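Local coordinates for NOL1/NOP2/sun family protein (Enterococcus faecium, PDB 3M4X), which probably methylates cytosine in ribosomal RNA, as an S-adenosylmethionine-dependent enzyme of the NOL1/NOP2/Sun (RsmF) family, at residues S89-A101 with I283-V297. Sequence-based numbering, arbitrary orientation.
Sequences SQEPSAMIVGTAA and IRIWPHKDQGEGHFV
Ser93 lies near the N-terminal end of helix 95-101 and meets the hairpin formed by strands 283-285 and 295-297. Ser93 OG accepts a bond from His295 ND1 at 3.2 Å. Ser93 OG lies 24° out of the ring plane. The backbone N of Gly294 adds a weak bond to the same hydroxyl. With chi1 at 82°, OG lies between the backbone N and the carbonyl carbon, which brings it close to both donors. The modelled contact of Ser93 OG with Glu91 OE2 is too short to be trusted in detail. Glu91 bends back at chi2 and takes weak bonds from the backbone N atoms of Ser93 and Ala94.

The His295 ring packs against Ala94. Ala94 CA sits over one face, 3.9 Å from the ring centroid, as a CH-pi contact. Val97 CG2 approaches obliquely, 3.7 Å from CD2 of His295.

Farther along, the contact is apolar and close. Val297 CG2 packs against both Ile96 CG2, a tight 3.5 Å away, and Val97 CG2, at 3.6 Å. Its other branch, CG1, meets Ala100 CB. Ile285 CD1 touches Ser93 CB and Ile96 CG2. Ile231 and Ser233 of strand 228-234 also touch Val297, within the sheet of the Rossmann-like methyltransferase domain.

At the turn, Gly292 CA packs 3.9 Å from Ser93 CB. Glu293 lays its CG 3.3 Å from Glu91 OE1, but its carboxylate leads away to a salt bridge with Arg192. The loose, solvent-facing side is Gln291, which is poorly ordered and barely touches the other segment.

The chemistry divides the contact in two. One long bond and one weak one link Ser93 OG to the hairpin, while hydrocarbon packing holds the helix along the strands. ND1 donates to Ser93 OG and buried NE2 has no partner in the model, which is consistent with a neutral His295 ring protonated on ND1.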
ATOM      1  N   SER A  89      -4.908  -7.420  -4.883  1.00 40.12           N
ATOM      2  CA  SER A  89      -6.346  -7.484  -4.630  1.00 44.78           C
ATOM      3  C   SER A  89      -6.734  -6.466  -3.564  1.00 37.05           C
ATOM      4  O   SER A  89      -6.067  -6.332  -2.543  1.00 39.21           O
ATOM      5  CB  SER A  89      -6.810  -8.901  -4.268  1.00 52.19           C
ATOM      6  OG  SER A  89      -6.144  -9.386  -3.121  1.00 57.87           O
ATOM      7  N   GLN A  90      -7.805  -5.732  -3.841  1.00 35.15           N
ATOM      8  CA  GLN A  90      -8.260  -4.638  -2.993  1.00 36.39           C
ATOM      9  C   GLN A  90      -9.744  -4.434  -3.259  1.00 38.42           C
ATOM     10  O   GLN A  90     -10.172  -4.425  -4.417  1.00 37.04           O
ATOM     11  CB  GLN A  90      -7.497  -3.359  -3.334  1.00 31.51           C
ATOM     12  CG  GLN A  90      -7.816  -2.208  -2.414  1.00 36.23           C
ATOM     13  CD  GLN A  90      -7.097  -0.937  -2.783  1.00 37.27           C
ATOM     14  OE1 GLN A  90      -6.675  -0.752  -3.929  1.00 36.44           O
ATOM     15  NE2 GLN A  90      -6.954  -0.043  -1.815  1.00 30.57           N
ATOM     16  N   GLU A  91     -10.545  -4.289  -2.208  1.00 40.91           N
ATOM     17  CA  GLU A  91     -11.983  -4.166  -2.423  1.00 38.89           C
ATOM     18  C   GLU A  91     -12.279  -2.816  -3.068  1.00 33.23           C
ATOM     19  O   GLU A  91     -11.621  -1.828  -2.768  1.00 38.29           O
ATOM     20  CB  GLU A  91     -12.763  -4.383  -1.129  1.00 48.78           C
ATOM     21  CG  GLU A  91     -13.031  -3.140  -0.324  1.00 55.68           C
ATOM     22  CD  GLU A  91     -14.388  -2.531  -0.620  1.00 52.21           C
ATOM     23  OE1 GLU A  91     -15.125  -3.037  -1.503  1.00 41.19           O
ATOM     24  OE2 GLU A  91     -14.710  -1.537   0.048  1.00 59.53           O
ATOM     25  N   PRO A  92     -13.233  -2.791  -4.005  1.00 36.26           N
ATOM     26  CA  PRO A  92     -13.523  -1.633  -4.861  1.00 37.32           C
ATOM     27  C   PRO A  92     -13.724  -0.277  -4.188  1.00 38.04           C
ATOM     28  O   PRO A  92     -13.191   0.710  -4.702  1.00 40.43           O
ATOM     29  CB  PRO A  92     -14.773  -2.077  -5.619  1.00 36.51           C
ATOM     30  CG  PRO A  92     -14.530  -3.539  -5.798  1.00 33.84           C
ATOM     31  CD  PRO A  92     -13.888  -4.009  -4.514  1.00 32.86           C
ATOM     32  N   SER A  93     -14.456  -0.200  -3.087  1.00 37.53           N
ATOM     33  CA  SER A  93     -14.631   1.103  -2.458  1.00 34.75           C
ATOM     34  C   SER A  93     -13.373   1.551  -1.715  1.00 32.02           C
ATOM     35  O   SER A  93     -13.101   2.745  -1.599  1.00 32.68           O
ATOM     36  CB  SER A  93     -15.878   1.151  -1.558  1.00 36.10           C
ATOM     37  OG  SER A  93     -15.640   0.603  -0.277  1.00 41.06           O
ATOM     38  N   ALA A  94     -12.606   0.593  -1.218  1.00 33.63           N
ATOM     39  CA  ALA A  94     -11.349   0.911  -0.541  1.00 35.80           C
ATOM     40  C   ALA A  94     -10.375   1.642  -1.483  1.00 32.31           C
ATOM     41  O   ALA A  94      -9.563   2.459  -1.050  1.00 35.88           O
ATOM     42  CB  ALA A  94     -10.711  -0.354   0.025  1.00 31.80           C
HETATM   43  N   MSE A  95     -10.478   1.360  -2.778  1.00 34.30           N
HETATM   44  CA  MSE A  95      -9.595   1.999  -3.756  1.00 34.18           C
HETATM   45  C   MSE A  95      -9.791   3.508  -3.805  1.00 35.77           C
HETATM   46  O   MSE A  95      -8.936   4.235  -4.318  1.00 35.84           O
HETATM   47  CB  MSE A  95      -9.822   1.428  -5.146  1.00 31.58           C
HETATM   48  CG  MSE A  95      -9.527  -0.054  -5.282  1.00 30.82           C
HETATM   49 SE   MSE A  95      -9.757  -0.546  -7.166  1.00 49.72          SE
HETATM   50  CE  MSE A  95      -9.643  -2.492  -6.989  1.00 28.17           C
ATOM     51  N   ILE A  96     -10.922   3.978  -3.289  1.00 34.50           N
ATOM     52  CA  ILE A  96     -11.240   5.402  -3.356  1.00 35.54           C
ATOM     53  C   ILE A  96     -10.226   6.208  -2.553  1.00 29.96           C
ATOM     54  O   ILE A  96      -9.916   7.346  -2.882  1.00 28.22           O
ATOM     55  CB  ILE A  96     -12.662   5.703  -2.826  1.00 45.33           C
ATOM     56  CG1 ILE A  96     -13.096   7.110  -3.228  1.00 46.47           C
ATOM     57  CG2 ILE A  96     -12.720   5.559  -1.304  1.00 47.27           C
ATOM     58  CD1 ILE A  96     -13.058   7.349  -4.698  1.00 51.57           C
ATOM     59  N   VAL A  97      -9.701   5.597  -1.501  1.00 31.91           N
ATOM     60  CA  VAL A  97      -8.841   6.306  -0.572  1.00 35.33           C
ATOM     61  C   VAL A  97      -7.527   6.686  -1.246  1.00 38.32           C
ATOM     62  O   VAL A  97      -7.141   7.857  -1.253  1.00 40.71           O
ATOM     63  CB  VAL A  97      -8.596   5.449   0.679  1.00 33.97           C
ATOM     64  CG1 VAL A  97      -7.638   6.132   1.610  1.00 27.19           C
ATOM     65  CG2 VAL A  97      -9.922   5.170   1.370  1.00 31.60           C
ATOM     66  N   GLY A  98      -6.863   5.696  -1.842  1.00 33.60           N
ATOM     67  CA  GLY A  98      -5.638   5.931  -2.583  1.00 30.86           C
ATOM     68  C   GLY A  98      -5.840   6.874  -3.744  1.00 27.89           C
ATOM     69  O   GLY A  98      -4.980   7.693  -4.067  1.00 32.30           O
ATOM     70  N   THR A  99      -6.995   6.783  -4.377  1.00 31.59           N
ATOM     71  CA  THR A  99      -7.268   7.665  -5.502  1.00 33.46           C
ATOM     72  C   THR A  99      -7.437   9.113  -5.033  1.00 32.04           C
ATOM     73  O   THR A  99      -6.883  10.032  -5.634  1.00 32.34           O
ATOM     74  CB  THR A  99      -8.481   7.180  -6.292  1.00 35.43           C
ATOM     75  OG1 THR A  99      -8.163   5.911  -6.876  1.00 34.48           O
ATOM     76  CG2 THR A  99      -8.846   8.170  -7.390  1.00 33.83           C
ATOM     77  N   ALA A 100      -8.185   9.305  -3.951  1.00 32.75           N
ATOM     78  CA  ALA A 100      -8.358  10.634  -3.353  1.00 35.55           C
ATOM     79  C   ALA A 100      -7.018  11.264  -2.999  1.00 33.96           C
ATOM     80  O   ALA A 100      -6.814  12.462  -3.184  1.00 32.67           O
ATOM     81  CB  ALA A 100      -9.216  10.546  -2.112  1.00 35.20           C
ATOM     82  N   ALA A 101      -6.108  10.436  -2.502  1.00 36.05           N
ATOM     83  CA  ALA A 101      -4.817  10.901  -2.017  1.00 32.47           C
ATOM     84  C   ALA A 101      -3.972  11.527  -3.109  1.00 34.13           C
ATOM     85  O   ALA A 101      -3.246  12.484  -2.850  1.00 37.20           O
ATOM     86  CB  ALA A 101      -4.056   9.762  -1.332  1.00 28.94           C
ATOM     87  N   ILE A 283     -16.630  12.486   0.806  1.00 38.78           N
ATOM     88  CA  ILE A 283     -17.204  11.443  -0.042  1.00 37.29           C
ATOM     89  C   ILE A 283     -17.741  10.293   0.775  1.00 36.17           C
ATOM     90  O   ILE A 283     -17.051   9.766   1.644  1.00 35.39           O
ATOM     91  CB  ILE A 283     -16.144  10.830  -0.964  1.00 33.66           C
ATOM     92  CG1 ILE A 283     -15.702  11.818  -2.043  1.00 33.43           C
ATOM     93  CG2 ILE A 283     -16.651   9.529  -1.580  1.00 33.14           C
ATOM     94  CD1 ILE A 283     -14.569  11.258  -2.909  1.00 38.44           C
ATOM     95  N   ARG A 284     -18.969   9.898   0.477  1.00 38.74           N
ATOM     96  CA  ARG A 284     -19.534   8.700   1.071  1.00 41.11           C
ATOM     97  C   ARG A 284     -19.796   7.650   0.009  1.00 38.70           C
ATOM     98  O   ARG A 284     -20.206   7.957  -1.106  1.00 37.65           O
ATOM     99  CB  ARG A 284     -20.821   9.006   1.847  1.00 35.32           C
ATOM    100  CG  ARG A 284     -20.571   9.397   3.300  1.00 36.36           C
ATOM    101  CD  ARG A 284     -21.870   9.779   4.004  1.00 36.10           C
ATOM    102  NE  ARG A 284     -21.677  10.037   5.428  1.00 35.81           N
ATOM    103  CZ  ARG A 284     -21.694   9.103   6.379  1.00 40.83           C
ATOM    104  NH1 ARG A 284     -21.899   7.824   6.073  1.00 39.04           N
ATOM    105  NH2 ARG A 284     -21.502   9.450   7.644  1.00 40.12           N
ATOM    106  N   ILE A 285     -19.552   6.403   0.369  1.00 35.68           N
ATOM    107  CA  ILE A 285     -19.916   5.298  -0.493  1.00 36.93           C
ATOM    108  C   ILE A 285     -20.916   4.425   0.259  1.00 38.22           C
ATOM    109  O   ILE A 285     -20.597   3.861   1.307  1.00 38.84           O
ATOM    110  CB  ILE A 285     -18.664   4.510  -0.950  1.00 39.41           C
ATOM    111  CG1 ILE A 285     -17.800   5.401  -1.844  1.00 38.21           C
ATOM    112  CG2 ILE A 285     -19.067   3.249  -1.707  1.00 45.20           C
ATOM    113  CD1 ILE A 285     -16.505   4.792  -2.247  1.00 46.28           C
ATOM    114  N   TRP A 286     -22.137   4.366  -0.259  1.00 39.10           N
ATOM    115  CA  TRP A 286     -23.213   3.586   0.347  1.00 45.12           C
ATOM    116  C   TRP A 286     -23.452   2.336  -0.503  1.00 51.27           C
ATOM    117  O   TRP A 286     -23.528   2.428  -1.730  1.00 51.33           O
ATOM    118  CB  TRP A 286     -24.506   4.398   0.405  1.00 43.57           C
ATOM    119  CG  TRP A 286     -24.526   5.620   1.325  1.00 42.72           C
ATOM    120  CD1 TRP A 286     -24.421   6.932   0.950  1.00 36.53           C
ATOM    121  CD2 TRP A 286     -24.729   5.627   2.749  1.00 40.96           C
ATOM    122  NE1 TRP A 286     -24.518   7.751   2.054  1.00 37.57           N
ATOM    123  CE2 TRP A 286     -24.714   6.977   3.168  1.00 38.00           C
ATOM    124  CE3 TRP A 286     -24.918   4.627   3.709  1.00 37.46           C
ATOM    125  CZ2 TRP A 286     -24.871   7.347   4.506  1.00 36.57           C
ATOM    126  CZ3 TRP A 286     -25.072   4.998   5.037  1.00 38.44           C
ATOM    127  CH2 TRP A 286     -25.051   6.347   5.425  1.00 34.49           C
ATOM    128  N   PRO A 287     -23.575   1.168   0.141  1.00 52.34           N
ATOM    129  CA  PRO A 287     -23.702  -0.112  -0.576  1.00 48.67           C
ATOM    130  C   PRO A 287     -25.002  -0.210  -1.386  1.00 46.37           C
ATOM    131  O   PRO A 287     -25.064  -0.904  -2.394  1.00 46.09           O
ATOM    132  CB  PRO A 287     -23.713  -1.157   0.550  1.00 49.38           C
ATOM    133  CG  PRO A 287     -23.336  -0.425   1.808  1.00 53.29           C
ATOM    134  CD  PRO A 287     -23.668   1.010   1.601  1.00 52.54           C
ATOM    135  N   HIS A 288     -26.045   0.473  -0.939  1.00 42.67           N
ATOM    136  CA  HIS A 288     -27.318   0.407  -1.637  1.00 49.45           C
ATOM    137  C   HIS A 288     -27.391   1.383  -2.811  1.00 52.80           C
ATOM    138  O   HIS A 288     -28.345   1.359  -3.586  1.00 57.16           O
ATOM    139  CB  HIS A 288     -28.468   0.659  -0.661  1.00 52.20           C
ATOM    140  CG  HIS A 288     -28.460   2.028  -0.051  1.00 50.41           C
ATOM    141  ND1 HIS A 288     -27.534   2.418   0.896  1.00 45.01           N
ATOM    142  CD2 HIS A 288     -29.273   3.092  -0.243  1.00 48.64           C
ATOM    143  CE1 HIS A 288     -27.778   3.666   1.255  1.00 46.21           C
ATOM    144  NE2 HIS A 288     -28.828   4.097   0.581  1.00 44.06           N
ATOM    145  N   LYS A 289     -26.362   2.212  -2.947  1.00 49.91           N
ATOM    146  CA  LYS A 289     -26.404   3.389  -3.808  1.00 53.63           C
ATOM    147  C   LYS A 289     -25.249   3.381  -4.797  1.00 56.28           C
ATOM    148  O   LYS A 289     -25.430   3.615  -5.990  1.00 57.94           O
ATOM    149  CB  LYS A 289     -26.276   4.654  -2.950  1.00 53.75           C
ATOM    150  CG  LYS A 289     -27.448   5.612  -3.012  1.00 58.57           C
ATOM    151  CD  LYS A 289     -27.056   6.929  -2.362  1.00 66.07           C
ATOM    152  CE  LYS A 289     -28.135   8.002  -2.468  1.00 71.16           C
ATOM    153  NZ  LYS A 289     -27.602   9.327  -2.021  1.00 72.25           N
ATOM    154  N   ASP A 290     -24.054   3.134  -4.267  1.00 56.28           N
ATOM    155  CA  ASP A 290     -22.818   3.222  -5.027  1.00 51.60           C
ATOM    156  C   ASP A 290     -22.219   1.843  -5.183  1.00 57.29           C
ATOM    157  O   ASP A 290     -22.782   0.858  -4.720  1.00 59.58           O
ATOM    158  CB  ASP A 290     -21.815   4.108  -4.294  1.00 46.12           C
ATOM    159  CG  ASP A 290     -22.376   5.464  -3.957  1.00 46.49           C
ATOM    160  OD1 ASP A 290     -22.828   6.163  -4.885  1.00 48.71           O
ATOM    161  OD2 ASP A 290     -22.372   5.829  -2.764  1.00 49.48           O
ATOM    162  N   GLN A 291     -21.063   1.778  -5.831  1.00 63.31           N
ATOM    163  CA  GLN A 291     -20.344   0.522  -5.955  1.00 65.29           C
ATOM    164  C   GLN A 291     -19.471   0.301  -4.727  1.00 59.70           C
ATOM    165  O   GLN A 291     -18.934   1.252  -4.167  1.00 67.09           O
ATOM    166  CB  GLN A 291     -19.506   0.522  -7.232  1.00 69.23           C
ATOM    167  CG  GLN A 291     -20.356   0.357  -8.464  1.00 77.36           C
ATOM    168  CD  GLN A 291     -21.370  -0.755  -8.277  1.00 88.93           C
ATOM    169  OE1 GLN A 291     -21.041  -1.825  -7.754  1.00 89.68           O
ATOM    170  NE2 GLN A 291     -22.616  -0.503  -8.685  1.00 92.77           N
ATOM    171  N   GLY A 292     -19.352  -0.945  -4.290  1.00 48.67           N
ATOM    172  CA  GLY A 292     -18.474  -1.264  -3.183  1.00 45.50           C
ATOM    173  C   GLY A 292     -19.132  -1.353  -1.820  1.00 46.14           C
ATOM    174  O   GLY A 292     -20.334  -1.140  -1.668  1.00 47.59           O
ATOM    175  N   GLU A 293     -18.307  -1.626  -0.817  1.00 39.58           N
ATOM    176  CA  GLU A 293     -18.775  -2.019   0.496  1.00 40.09           C
ATOM    177  C   GLU A 293     -19.216  -0.877   1.410  1.00 45.18           C
ATOM    178  O   GLU A 293     -20.178  -1.017   2.175  1.00 51.16           O
ATOM    179  CB  GLU A 293     -17.707  -2.875   1.171  1.00 41.58           C
ATOM    180  CG  GLU A 293     -17.540  -4.221   0.476  1.00 43.52           C
ATOM    181  CD  GLU A 293     -18.861  -4.969   0.379  1.00 44.38           C
ATOM    182  OE1 GLU A 293     -19.320  -5.257  -0.749  1.00 44.90           O
ATOM    183  OE2 GLU A 293     -19.454  -5.244   1.440  1.00 50.35           O
ATOM    184  N   GLY A 294     -18.530   0.252   1.329  1.00 41.35           N
ATOM    185  CA  GLY A 294     -18.820   1.350   2.225  1.00 47.11           C
ATOM    186  C   GLY A 294     -17.550   2.001   2.730  1.00 47.09           C
ATOM    187  O   GLY A 294     -16.686   1.355   3.323  1.00 41.90           O
ATOM    188  N   HIS A 295     -17.443   3.298   2.484  1.00 47.72           N
ATOM    189  CA  HIS A 295     -16.270   4.058   2.872  1.00 41.07           C
ATOM    190  C   HIS A 295     -16.626   5.524   3.063  1.00 38.86           C
ATOM    191  O   HIS A 295     -17.598   6.036   2.495  1.00 40.43           O
ATOM    192  CB  HIS A 295     -15.167   3.909   1.816  1.00 39.99           C
ATOM    193  CG  HIS A 295     -13.996   3.092   2.277  1.00 42.14           C
ATOM    194  ND1 HIS A 295     -13.939   1.719   2.131  1.00 48.65           N
ATOM    195  CD2 HIS A 295     -12.845   3.449   2.894  1.00 40.17           C
ATOM    196  CE1 HIS A 295     -12.804   1.270   2.636  1.00 48.18           C
ATOM    197  NE2 HIS A 295     -12.119   2.301   3.103  1.00 48.07           N
ATOM    198  N   PHE A 296     -15.836   6.187   3.891  1.00 36.38           N
ATOM    199  CA  PHE A 296     -15.864   7.631   4.011  1.00 34.86           C
ATOM    200  C   PHE A 296     -14.452   8.139   3.723  1.00 31.58           C
ATOM    201  O   PHE A 296     -13.486   7.575   4.224  1.00 32.92           O
ATOM    202  CB  PHE A 296     -16.285   8.013   5.436  1.00 30.94           C
ATOM    203  CG  PHE A 296     -16.259   9.479   5.704  1.00 31.48           C
ATOM    204  CD1 PHE A 296     -17.304  10.295   5.281  1.00 32.45           C
ATOM    205  CD2 PHE A 296     -15.206  10.049   6.414  1.00 34.12           C
ATOM    206  CE1 PHE A 296     -17.294  11.659   5.547  1.00 32.24           C
ATOM    207  CE2 PHE A 296     -15.185  11.411   6.686  1.00 26.09           C
ATOM    208  CZ  PHE A 296     -16.226  12.213   6.252  1.00 34.40           C
ATOM    209  N   VAL A 297     -14.330   9.183   2.909  1.00 31.42           N
ATOM    210  CA  VAL A 297     -13.036   9.809   2.662  1.00 35.06           C
ATOM    211  C   VAL A 297     -13.108  11.324   2.649  1.00 36.00           C
ATOM    212  O   VAL A 297     -14.066  11.899   2.148  1.00 32.42           O
ATOM    213  CB  VAL A 297     -12.399   9.378   1.319  1.00 40.20           C
ATOM    214  CG1 VAL A 297     -10.986   9.947   1.222  1.00 36.07           C
ATOM    215  CG2 VAL A 297     -12.334   7.895   1.237  1.00 49.83           C
TER